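Type II secretion ATPase XpsE (Xanthomonas campestris, PDB 2D28) is the cytoplasmic motor component of a bacterial type II secretion system, represented here by its N-terminal domain. Local coordinates at residues L15-L20 and C58-G63; Y117-V122 and L130-G135. The protein carries 1 engineered substitution. One frame throughout, in Å; residues are numbered along the deposited sequence.

Interaction 1 (L15-L20 and C58-G63)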
loop_
_atom_site.group_PDB
_atom_site.type_symbol
_atom_site.label_atom_id
_atom_site.label_comp_id
_atom_site.label_asym_id
_atom_site.label_seq_id
_atom_site.Cartn_x
_atom_site.Cartn_y
_atom_site.Cartn_z
ATOM N N LEU A 15 15.765 3.022 8.055
ATOM C CA LEU A 15 17.179 3.263 8.450
ATOM C C LEU A 15 17.600 2.450 9.631
ATOM O O LEU A 15 18.587 1.750 9.575
ATOM C CB LEU A 15 17.408 4.714 8.774
ATOM C CG LEU A 15 17.341 5.626 7.572
ATOM C CD1 LEU A 15 17.215 6.993 8.223
ATOM C CD2 LEU A 15 18.590 5.568 6.699
ATOM N N GLU A 16 16.780 2.479 10.674
ATOM C CA GLU A 16 17.122 1.833 11.932
ATOM C C GLU A 16 17.190 0.324 11.759
ATOM O O GLU A 16 18.020 -0.332 12.339
ATOM C CB GLU A 16 16.081 2.226 12.954
ATOM C CG GLU A 16 15.552 1.046 13.792
ATOM C CD GLU A 16 16.450 0.830 14.935
ATOM O OE1 GLU A 16 17.130 1.825 15.252
ATOM O OE2 GLU A 16 16.522 -0.281 15.471
ATOM N N ARG A 17 16.316 -0.224 10.936
ATOM C CA ARG A 17 16.339 -1.672 10.598
ATOM C C ARG A 17 17.381 -2.067 9.570
ATOM O O ARG A 17 17.518 -3.270 9.199
ATOM C CB ARG A 17 14.953 -2.109 10.137
ATOM C CG ARG A 17 13.863 -1.999 11.210
ATOM C CD ARG A 17 13.979 -3.090 12.223
ATOM N NE ARG A 17 15.037 -2.787 13.162
ATOM C CZ ARG A 17 15.470 -3.629 14.099
ATOM N NH1 ARG A 17 16.411 -3.248 14.966
ATOM N NH2 ARG A 17 14.949 -4.852 14.186
ATOM N N ARG A 18 18.089 -1.064 9.078
ATOM C CA ARG A 18 19.062 -1.213 8.034
ATOM C C ARG A 18 18.521 -1.782 6.729
ATOM O O ARG A 18 19.202 -2.504 5.987
ATOM C CB ARG A 18 20.204 -2.050 8.556
ATOM C CG ARG A 18 20.834 -1.360 9.771
ATOM C CD ARG A 18 21.541 -2.339 10.616
ATOM N NE ARG A 18 22.644 -2.877 9.848
ATOM C CZ ARG A 18 23.055 -4.151 9.873
ATOM N NH1 ARG A 18 22.480 -5.069 10.669
ATOM N NH2 ARG A 18 24.082 -4.500 9.105
ATOM N N ARG A 19 17.290 -1.419 6.427
ATOM C CA ARG A 19 16.650 -1.761 5.145
ATOM C C ARG A 19 16.842 -0.667 4.109
ATOM O O ARG A 19 16.294 -0.742 2.997
ATOM C CB ARG A 19 15.156 -1.959 5.393
ATOM C CG ARG A 19 14.822 -3.050 6.415
ATOM C CD ARG A 19 13.356 -3.104 6.868
ATOM N NE ARG A 19 13.167 -4.046 7.967
ATOM C CZ ARG A 19 12.126 -4.028 8.814
ATOM N NH1 ARG A 19 11.225 -3.101 8.768
ATOM N NH2 ARG A 19 12.031 -4.900 9.756
ATOM N N LEU A 20 17.547 0.393 4.532
ATOM C CA LEU A 20 17.822 1.582 3.723
ATOM C C LEU A 20 19.151 2.174 4.235
ATOM O O LEU A 20 19.323 2.334 5.450
ATOM C CB LEU A 20 16.721 2.626 3.909
ATOM C CG LEU A 20 16.953 4.043 3.288
ATOM C CD1 LEU A 20 16.964 3.956 1.799
ATOM C CD2 LEU A 20 15.860 5.009 3.715
ATOM N N CYS A 58 5.949 -0.436 6.560
ATOM C CA CYS A 58 4.610 0.140 6.602
ATOM C C CYS A 58 3.766 -0.614 7.645
ATOM O O CYS A 58 3.134 -0.014 8.504
ATOM C CB CYS A 58 3.956 0.029 5.225
ATOM S SG CYS A 58 4.572 1.207 4.060
ATOM N N ALA A 59 3.824 -1.932 7.632
ATOM C CA ALA A 59 3.039 -2.726 8.549
ATOM C C ALA A 59 3.457 -2.554 9.999
ATOM O O ALA A 59 2.599 -2.393 10.852
ATOM C CB ALA A 59 3.106 -4.166 8.165
ATOM N N GLU A 60 4.760 -2.502 10.268
ATOM C CA GLU A 60 5.246 -2.253 11.611
ATOM C C GLU A 60 4.811 -0.941 12.086
ATOM O O GLU A 60 4.466 -0.821 13.221
ATOM C CB GLU A 60 6.776 -2.217 11.745
ATOM C CG GLU A 60 7.471 -3.522 11.546
ATOM C CD GLU A 60 9.004 -3.366 11.317
ATOM O OE1 GLU A 60 9.586 -2.250 11.086
ATOM O OE2 GLU A 60 9.649 -4.392 11.431
ATOM N N VAL A 61 4.943 0.099 11.287
ATOM C CA VAL A 61 4.750 1.423 11.830
ATOM C C VAL A 61 3.296 1.655 12.087
ATOM O O VAL A 61 2.913 2.357 13.073
ATOM C CB VAL A 61 5.331 2.541 10.935
ATOM C CG1 VAL A 61 4.811 3.859 11.327
ATOM C CG2 VAL A 61 6.872 2.504 10.996
ATOM N N LEU A 62 2.462 1.079 11.230
ATOM C CA LEU A 62 1.032 1.364 11.290
ATOM C C LEU A 62 0.262 0.270 12.055
ATOM O O LEU A 62 -0.932 0.417 12.291
ATOM C CB LEU A 62 0.457 1.597 9.888
ATOM C CG LEU A 62 0.862 2.883 9.172
ATOM C CD1 LEU A 62 0.378 2.780 7.711
ATOM C CD2 LEU A 62 0.309 4.158 9.851
ATOM N N GLY A 63 0.933 -0.809 12.464
ATOM C CA GLY A 63 0.284 -1.875 13.200
ATOM C C GLY A 63 -0.706 -2.677 12.384
ATOM O O GLY A 63 -1.641 -3.229 12.907
#

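Interaction 2 (Y117-V122 and L130-G135)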
loop_
_atom_site.group_PDB
_atom_site.type_symbol
_atom_site.label_atom_id
_atom_site.label_comp_id
_atom_site.label_asym_id
_atom_site.label_seq_id
_atom_site.Cartn_x
_atom_site.Cartn_y
_atom_site.Cartn_z
ATOM N N TYR A 117 -4.513 10.321 1.419
ATOM C CA TYR A 117 -5.296 10.797 0.249
ATOM C C TYR A 117 -5.981 9.636 -0.466
ATOM O O TYR A 117 -7.186 9.630 -0.705
ATOM C CB TYR A 117 -4.358 11.555 -0.738
ATOM C CG TYR A 117 -5.071 11.996 -1.988
ATOM C CD1 TYR A 117 -5.835 13.188 -2.012
ATOM C CD2 TYR A 117 -5.174 11.144 -3.065
ATOM C CE1 TYR A 117 -6.559 13.539 -3.183
ATOM C CE2 TYR A 117 -5.878 11.483 -4.192
ATOM C CZ TYR A 117 -6.584 12.693 -4.239
ATOM O OH TYR A 117 -7.320 12.975 -5.379
ATOM N N ALA A 118 -5.224 8.578 -0.731
ATOM C CA ALA A 118 -5.762 7.429 -1.386
ATOM C C ALA A 118 -6.814 6.712 -0.565
ATOM O O ALA A 118 -7.842 6.304 -1.086
ATOM C CB ALA A 118 -4.632 6.470 -1.758
ATOM N N ILE A 119 -6.519 6.519 0.717
ATOM C CA ILE A 119 -7.444 5.845 1.572
ATOM C C ILE A 119 -8.730 6.633 1.696
ATOM O O ILE A 119 -9.765 6.005 1.691
ATOM C CB ILE A 119 -6.813 5.640 3.003
ATOM C CG1 ILE A 119 -5.724 4.583 2.937
ATOM C CG2 ILE A 119 -7.868 5.374 4.142
ATOM C CD1 ILE A 119 -4.709 4.686 4.013
ATOM N N ASP A 120 -8.633 7.956 1.939
ATOM C CA ASP A 120 -9.836 8.785 2.031
ATOM C C ASP A 120 -10.633 8.790 0.706
ATOM O O ASP A 120 -11.860 8.741 0.721
ATOM C CB ASP A 120 -9.505 10.177 2.562
ATOM C CG ASP A 120 -9.134 10.170 4.018
ATOM O OD1 ASP A 120 -9.213 9.076 4.677
ATOM O OD2 ASP A 120 -8.614 11.178 4.535
ATOM N N ALA A 121 -9.940 8.727 -0.429
ATOM C CA ALA A 121 -10.598 8.512 -1.745
ATOM C C ALA A 121 -11.411 7.216 -1.802
ATOM O O ALA A 121 -12.604 7.209 -2.248
ATOM C CB ALA A 121 -9.549 8.590 -2.869
ATOM N N VAL A 122 -10.837 6.136 -1.262
ATOM C CA VAL A 122 -11.500 4.851 -1.298
ATOM C C VAL A 122 -12.693 4.877 -0.359
ATOM O O VAL A 122 -13.822 4.400 -0.714
ATOM C CB VAL A 122 -10.485 3.703 -0.976
ATOM C CG1 VAL A 122 -11.185 2.430 -0.806
ATOM C CG2 VAL A 122 -9.469 3.618 -2.100
ATOM N N LEU A 130 -13.376 0.356 5.829
ATOM C CA LEU A 130 -12.265 -0.433 5.322
ATOM C C LEU A 130 -11.564 -1.175 6.434
ATOM O O LEU A 130 -11.473 -0.655 7.568
ATOM C CB LEU A 130 -11.214 0.499 4.675
ATOM C CG LEU A 130 -11.788 1.504 3.612
ATOM C CD1 LEU A 130 -10.684 2.290 2.955
ATOM C CD2 LEU A 130 -12.550 0.802 2.504
ATOM N N LEU A 131 -10.997 -2.325 6.071
ATOM C CA LEU A 131 -9.975 -2.991 6.864
ATOM C C LEU A 131 -8.757 -3.103 5.956
ATOM O O LEU A 131 -8.812 -3.714 4.918
ATOM C CB LEU A 131 -10.444 -4.376 7.330
ATOM C CG LEU A 131 -9.736 -5.075 8.494
ATOM C CD1 LEU A 131 -9.881 -4.311 9.807
ATOM C CD2 LEU A 131 -10.301 -6.464 8.640
ATOM N N LEU A 132 -7.668 -2.442 6.347
ATOM C CA LEU A 132 -6.483 -2.361 5.549
ATOM C C LEU A 132 -5.536 -3.528 5.792
ATOM O O LEU A 132 -5.283 -3.900 6.909
ATOM C CB LEU A 132 -5.735 -1.062 5.809
ATOM C CG LEU A 132 -6.531 0.217 5.433
ATOM C CD1 LEU A 132 -5.700 1.449 5.823
ATOM C CD2 LEU A 132 -6.913 0.132 3.958
ATOM N N HIS A 133 -5.020 -4.101 4.699
ATOM C CA HIS A 133 -4.026 -5.160 4.761
ATOM C C HIS A 133 -2.875 -4.813 3.844
ATOM O O HIS A 133 -3.099 -4.477 2.651
ATOM C CB HIS A 133 -4.651 -6.452 4.258
ATOM C CG HIS A 133 -5.883 -6.881 4.999
ATOM N ND1 HIS A 133 -7.145 -6.763 4.481
ATOM C CD2 HIS A 133 -6.030 -7.552 6.157
ATOM C CE1 HIS A 133 -8.026 -7.241 5.355
ATOM N NE2 HIS A 133 -7.370 -7.680 6.403
ATOM N N VAL A 134 -1.665 -4.811 4.363
ATOM C CA VAL A 134 -0.515 -4.377 3.572
ATOM C C VAL A 134 -0.061 -5.573 2.685
ATOM O O VAL A 134 -0.001 -6.752 3.113
ATOM C CB VAL A 134 0.656 -3.885 4.462
ATOM C CG1 VAL A 134 1.844 -3.336 3.630
ATOM C CG2 VAL A 134 0.154 -2.895 5.580
ATOM N N GLY A 135 0.224 -5.266 1.456
ATOM C CA GLY A 135 0.752 -6.229 0.489
ATOM C C GLY A 135 1.880 -5.624 -0.332
ATOM O O GLY A 135 2.054 -4.398 -0.461
#

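Interaction 1 (L15-L20 and C58-G63)
Arg-19 and Glu-60 form the charged bridge between 15-20 and 58-63, joining the C-terminal end of helix 6-16 to the last turn of helix 51-62 on the surface of the helical N-terminal part of XpsE. Helix 6-16 finishes in a Schellman motif, with Arg-18 at positive phi and its N bonded back to O of Leu-15 (2.9 Å). The chain turns there, and the side chains of Arg-17 and Arg-19 set out toward the neighbouring helix.

The salt bridge is an end-on, two-pronged grip. NH2 of Arg-19 reaches OE2 of Glu-60 at 3.0 Å in a nearly straight bond (166°) that lies in the guanidinium plane but is tilted out of the carboxylate plane, on its syn side. NH1 of Arg-19 meets OE1 of Glu-60 at 3.0 Å but comes from above the carboxylate plane and is more bent, at 147°; its second approach, to OE2, is weak. The guanidinium and carboxylate planes are 41° apart, so the grip is not flat. The two side chains approach from opposite directions, each extended: Arg-19 from CG to NE, Glu-60 beyond its CG. NH1 is also hydrogen-bonded to OG1 of Thr-57, one helical turn before Glu-60, so helix 51-62 holds the guanidinium at two points and restrains its rotation.

Packing and a second charge pair come from Arg-17. Its aliphatic CG sits over the centre of one face of the Arg-19 guanidinium, 3.6 Å above the plane, and lies 4.3 Å from OE1 of Glu-60. Its own guanidinium turns to the preceding residue: NH1 of Arg-17 bonds OE2 of Glu-16 at 3.0 Å, on the anti side of that carboxylate.

Interaction 2 (Y117-V122 and L130-G135)
Helix 117-122 and strand 130-134 run roughly antiparallel, 143° between their directions, with axes 10.8 Å apart at closest approach and Val-122 facing Leu-130 where the backbones come nearest. The gap is filled by branched aliphatic side chains. Leu-130 reaches across so that CD1 lies 3.8 Å from CG1 of Val-122, and its CD2 touches the same methyl at 3.9 Å, so both branches of Leu-130 bear on one methyl group. Val-122 offers that methyl because CG1 stands opposite its backbone N (chi1 171°). The CD1 methyl of Leu-130 also rests near the carbonyl O of Ile-119, at 4.0 Å.

This is the return half of a beta-alpha-beta crossover: strand 105-110, helix 116-126, then strand 130-134 laid parallel beside the first, within the MshEN domain. Backbone bonds from Leu-131 and His-133 tie the strand to 105-110, while Leu-130 and Leu-132 point toward the helix.

One turn earlier on the helix, Ile-119 meets Leu-132 methyl to methyl, CD1 to CD1 at 3.8 Å, and also touches Ile-110 of the central strand. Val-122 is buried further by Phe-90 and Leu-96, and CG2 of Ile-119 lies 4.3 Å from CD1 of Leu-130.

In the fold
From the N terminus, helix 6-16 leads into interaction 1, whose partner follows after 37 intervening residues that include helices 22-27 and 39-45 and most of helix 51-62; the contact closes this helical loop. The chain then passes through helix 88-94 and strands 96-102 and 105-110 before interaction 2 closes the much shorter return from helix 116-126 to strand 130-134. The two are in series, neither nested nor crossed, with centres about 19 Å apart. They nevertheless meet: Val-134 packs against Cys-58 and Ala-59 of helix 51-62, joining the helical part to the three-stranded sheet.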